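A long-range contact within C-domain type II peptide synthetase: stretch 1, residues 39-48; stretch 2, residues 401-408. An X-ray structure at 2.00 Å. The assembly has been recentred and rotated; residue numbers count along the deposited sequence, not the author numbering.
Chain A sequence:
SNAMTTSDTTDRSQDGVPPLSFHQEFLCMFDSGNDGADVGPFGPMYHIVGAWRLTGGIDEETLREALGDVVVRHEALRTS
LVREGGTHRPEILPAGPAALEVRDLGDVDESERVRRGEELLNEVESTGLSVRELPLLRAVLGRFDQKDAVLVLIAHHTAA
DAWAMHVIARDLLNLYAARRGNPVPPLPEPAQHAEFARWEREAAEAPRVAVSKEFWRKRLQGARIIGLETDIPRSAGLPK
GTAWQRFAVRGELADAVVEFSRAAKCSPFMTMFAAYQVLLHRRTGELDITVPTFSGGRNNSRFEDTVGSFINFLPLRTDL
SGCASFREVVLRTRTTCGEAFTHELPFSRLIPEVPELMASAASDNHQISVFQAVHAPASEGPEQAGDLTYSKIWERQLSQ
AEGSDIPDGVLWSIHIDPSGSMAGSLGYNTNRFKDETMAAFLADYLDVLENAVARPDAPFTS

Stretch 1 39-48: VGPFGPMYHI
Stretch 2, residues 401-408: AEGSDIPD

Two largely irregular segments, more than 350 residues apart in one chain, meet in a compact contact (439 Å² buried, both sides summed) held by one backbone hydrogen bond, one side-chain hydrogen bond, two bridging waters and small apolar patches. Stretch 1 is loop until a strand begins at His 47; stretch 2 has no regular helix or strand. The register pairs Tyr 46 with Asp 405 (CA to CA 4.7 Å) and Gly 40 with Pro 407 (CA to CA 4.8 Å), so the segments run in roughly opposite directions. The type I turn from Gly 43 to Tyr 46, with a weak bond from Tyr 46 N to Gly 43 O (3.4 Å), carries the acceptor of the central link: Asp 405 N donates to Met 45 O (2.8 Å, 155°). Met 45 O also receives a CA-H...O contact from Ser 404 CA (3.5 Å). Met 45 (selenomethionine, phi/psi -100/1) and Asp 405 (chi1 t, -75/136) both point toward the opposing stretch, so Met 45 CB and Asp 405 CB pack 4.0 Å apart beside that bond. The m, m, m side chain of Met 45 brings CE to 3.3 Å from Gly 403 O. His 47 (chi1 p, 47°) starts sideways, but its ring end comes nearer, and ND1 hydrogen-bonds Ser 404 OG (3.0 Å) at the ring edge, Ser 404 being m (-54/136). Asp 405 OD2 lies 3.7 Å from Gly 40 CA. Water 1 donates to Asp 405 OD1 (2.5 Å) and accepts from Gly 40 N (3.2 Å); water 2 donates to both His 47 O (2.8 Å) and Asp 405 O (3.2 Å). Gly 40 has phi/psi 77/-165, and its positive phi favours glycine; a CB here would clash with Pro 41 CD. Tyr 46 (chi1 t, chi2 71°) lays its ring edge by Asp 405 O, 3.4 Å from CD1. Pro 407 completes the contact, with its CD 3.8 Å from Tyr 46 CE1 and its CB 3.9 Å from Pro 41 CD.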

# COMPACT_ATOMS: atom_id res chain seq x y z
N VAL A 39 15.47 3.50 11.53
CA VAL A 39 14.07 3.13 11.45
C VAL A 39 13.27 4.11 10.58
O VAL A 39 13.81 5.08 10.04
CB VAL A 39 13.44 3.04 12.85
CG1 VAL A 39 14.19 2.09 13.67
CG2 VAL A 39 13.44 4.36 13.53
N GLY A 40 11.99 3.82 10.43
CA GLY A 40 11.09 4.67 9.68
C GLY A 40 11.25 4.53 8.18
O GLY A 40 11.90 3.61 7.69
N PRO A 41 10.70 5.48 7.43
CA PRO A 41 10.61 5.37 5.97
C PRO A 41 11.93 5.37 5.22
O PRO A 41 11.93 4.91 4.09
CB PRO A 41 9.78 6.60 5.58
CG PRO A 41 9.79 7.50 6.77
CD PRO A 41 9.99 6.66 7.97
N PHE A 42 13.03 5.85 5.82
CA PHE A 42 14.31 5.78 5.15
C PHE A 42 15.19 4.69 5.78
O PHE A 42 16.38 4.58 5.50
CB PHE A 42 14.97 7.17 5.16
CG PHE A 42 14.12 8.17 4.48
CD1 PHE A 42 14.15 8.29 3.11
CD2 PHE A 42 13.21 8.93 5.20
CE1 PHE A 42 13.32 9.16 2.44
CE2 PHE A 42 12.37 9.84 4.55
CZ PHE A 42 12.42 9.96 3.17
N GLY A 43 14.58 3.87 6.63
CA GLY A 43 15.24 2.71 7.17
C GLY A 43 14.98 1.46 6.33
O GLY A 43 14.17 1.46 5.39
N PRO A 44 15.62 0.36 6.70
CA PRO A 44 15.64 -0.88 5.90
C PRO A 44 14.38 -1.71 6.04
O PRO A 44 14.30 -2.71 5.34
CB PRO A 44 16.84 -1.64 6.46
CG PRO A 44 16.94 -1.18 7.89
CD PRO A 44 16.44 0.26 7.92
N MSE A 45 13.43 -1.34 6.90
CA MSE A 45 12.18 -2.11 6.97
C MSE A 45 11.04 -1.43 6.21
O MSE A 45 9.90 -1.94 6.18
CB MSE A 45 11.78 -2.36 8.44
CG MSE A 45 12.77 -3.17 9.24
SE MSE A 45 13.04 -5.01 8.45
CE MSE A 45 11.27 -5.74 8.90
N TYR A 46 11.29 -0.29 5.59
CA TYR A 46 10.20 0.39 4.89
C TYR A 46 10.20 -0.11 3.45
O TYR A 46 10.71 0.53 2.51
CB TYR A 46 10.33 1.92 4.96
CG TYR A 46 9.16 2.63 4.40
CD1 TYR A 46 7.94 2.62 5.07
CD2 TYR A 46 9.25 3.30 3.20
CE1 TYR A 46 6.84 3.28 4.57
CE2 TYR A 46 8.14 3.95 2.67
CZ TYR A 46 6.95 3.94 3.37
OH TYR A 46 5.83 4.57 2.85
N HIS A 47 9.67 -1.33 3.30
CA HIS A 47 9.66 -2.00 2.02
C HIS A 47 8.27 -2.53 1.70
O HIS A 47 7.34 -2.43 2.51
CB HIS A 47 10.69 -3.14 1.98
CG HIS A 47 10.67 -4.04 3.18
ND1 HIS A 47 9.52 -4.64 3.64
CD2 HIS A 47 11.66 -4.43 4.01
CE1 HIS A 47 9.81 -5.38 4.70
NE2 HIS A 47 11.11 -5.28 4.94
N ILE A 48 8.13 -3.01 0.48
CA ILE A 48 6.87 -3.59 0.03
C ILE A 48 7.23 -4.95 -0.57
O ILE A 48 8.23 -5.06 -1.28
CB ILE A 48 6.14 -2.65 -0.98
CG1 ILE A 48 4.85 -3.27 -1.50
CG2 ILE A 48 7.06 -2.33 -2.17
CD1 ILE A 48 4.01 -2.25 -2.37
N ALA A 401 4.71 -10.80 12.95
CA ALA A 401 5.06 -10.12 14.19
C ALA A 401 5.93 -8.88 13.94
O ALA A 401 5.88 -7.93 14.69
CB ALA A 401 5.77 -11.06 15.12
N GLU A 402 6.73 -8.91 12.87
CA GLU A 402 7.68 -7.84 12.58
C GLU A 402 7.97 -7.75 11.09
O GLU A 402 8.82 -8.48 10.58
CB GLU A 402 8.99 -8.04 13.34
CG GLU A 402 9.92 -6.83 13.24
CD GLU A 402 10.87 -6.68 14.43
OE1 GLU A 402 11.39 -7.72 14.91
OE2 GLU A 402 11.10 -5.51 14.89
N GLY A 403 7.27 -6.84 10.41
CA GLY A 403 7.28 -6.80 8.96
C GLY A 403 7.50 -5.43 8.39
O GLY A 403 8.16 -4.58 9.02
N SER A 404 6.91 -5.19 7.22
CA SER A 404 7.07 -3.90 6.55
C SER A 404 6.66 -2.76 7.49
O SER A 404 5.66 -2.83 8.21
CB SER A 404 6.25 -3.82 5.27
OG SER A 404 6.59 -4.86 4.35
N ASP A 405 7.46 -1.72 7.49
CA ASP A 405 7.32 -0.63 8.45
C ASP A 405 6.14 0.30 8.13
O ASP A 405 5.90 0.66 6.98
CB ASP A 405 8.66 0.13 8.49
CG ASP A 405 8.65 1.34 9.41
OD1 ASP A 405 9.06 1.18 10.59
OD2 ASP A 405 8.27 2.44 8.95
N ILE A 406 5.38 0.66 9.15
CA ILE A 406 4.46 1.79 9.11
C ILE A 406 5.12 2.93 9.90
O ILE A 406 5.32 2.80 11.10
CB ILE A 406 3.09 1.46 9.70
CG1 ILE A 406 2.38 0.43 8.85
CG2 ILE A 406 2.19 2.74 9.79
CD1 ILE A 406 1.10 -0.10 9.51
N PRO A 407 5.46 4.05 9.22
CA PRO A 407 6.27 5.09 9.85
C PRO A 407 5.72 5.54 11.21
O PRO A 407 6.50 5.63 12.18
CB PRO A 407 6.23 6.25 8.83
CG PRO A 407 6.12 5.53 7.52
CD PRO A 407 5.23 4.35 7.79
N ASP A 408 4.42 5.79 11.30
CA ASP A 408 3.84 6.26 12.57
C ASP A 408 2.32 6.26 12.50
O ASP A 408 1.70 7.28 12.28
CB ASP A 408 4.37 7.67 12.90
CG ASP A 408 4.18 8.07 14.38
OD1 ASP A 408 3.39 7.45 15.11
OD2 ASP A 408 4.81 9.07 14.81
O HOH W 1 11.54 0.73 10.97
O HOH W 2 6.32 -0.34 3.98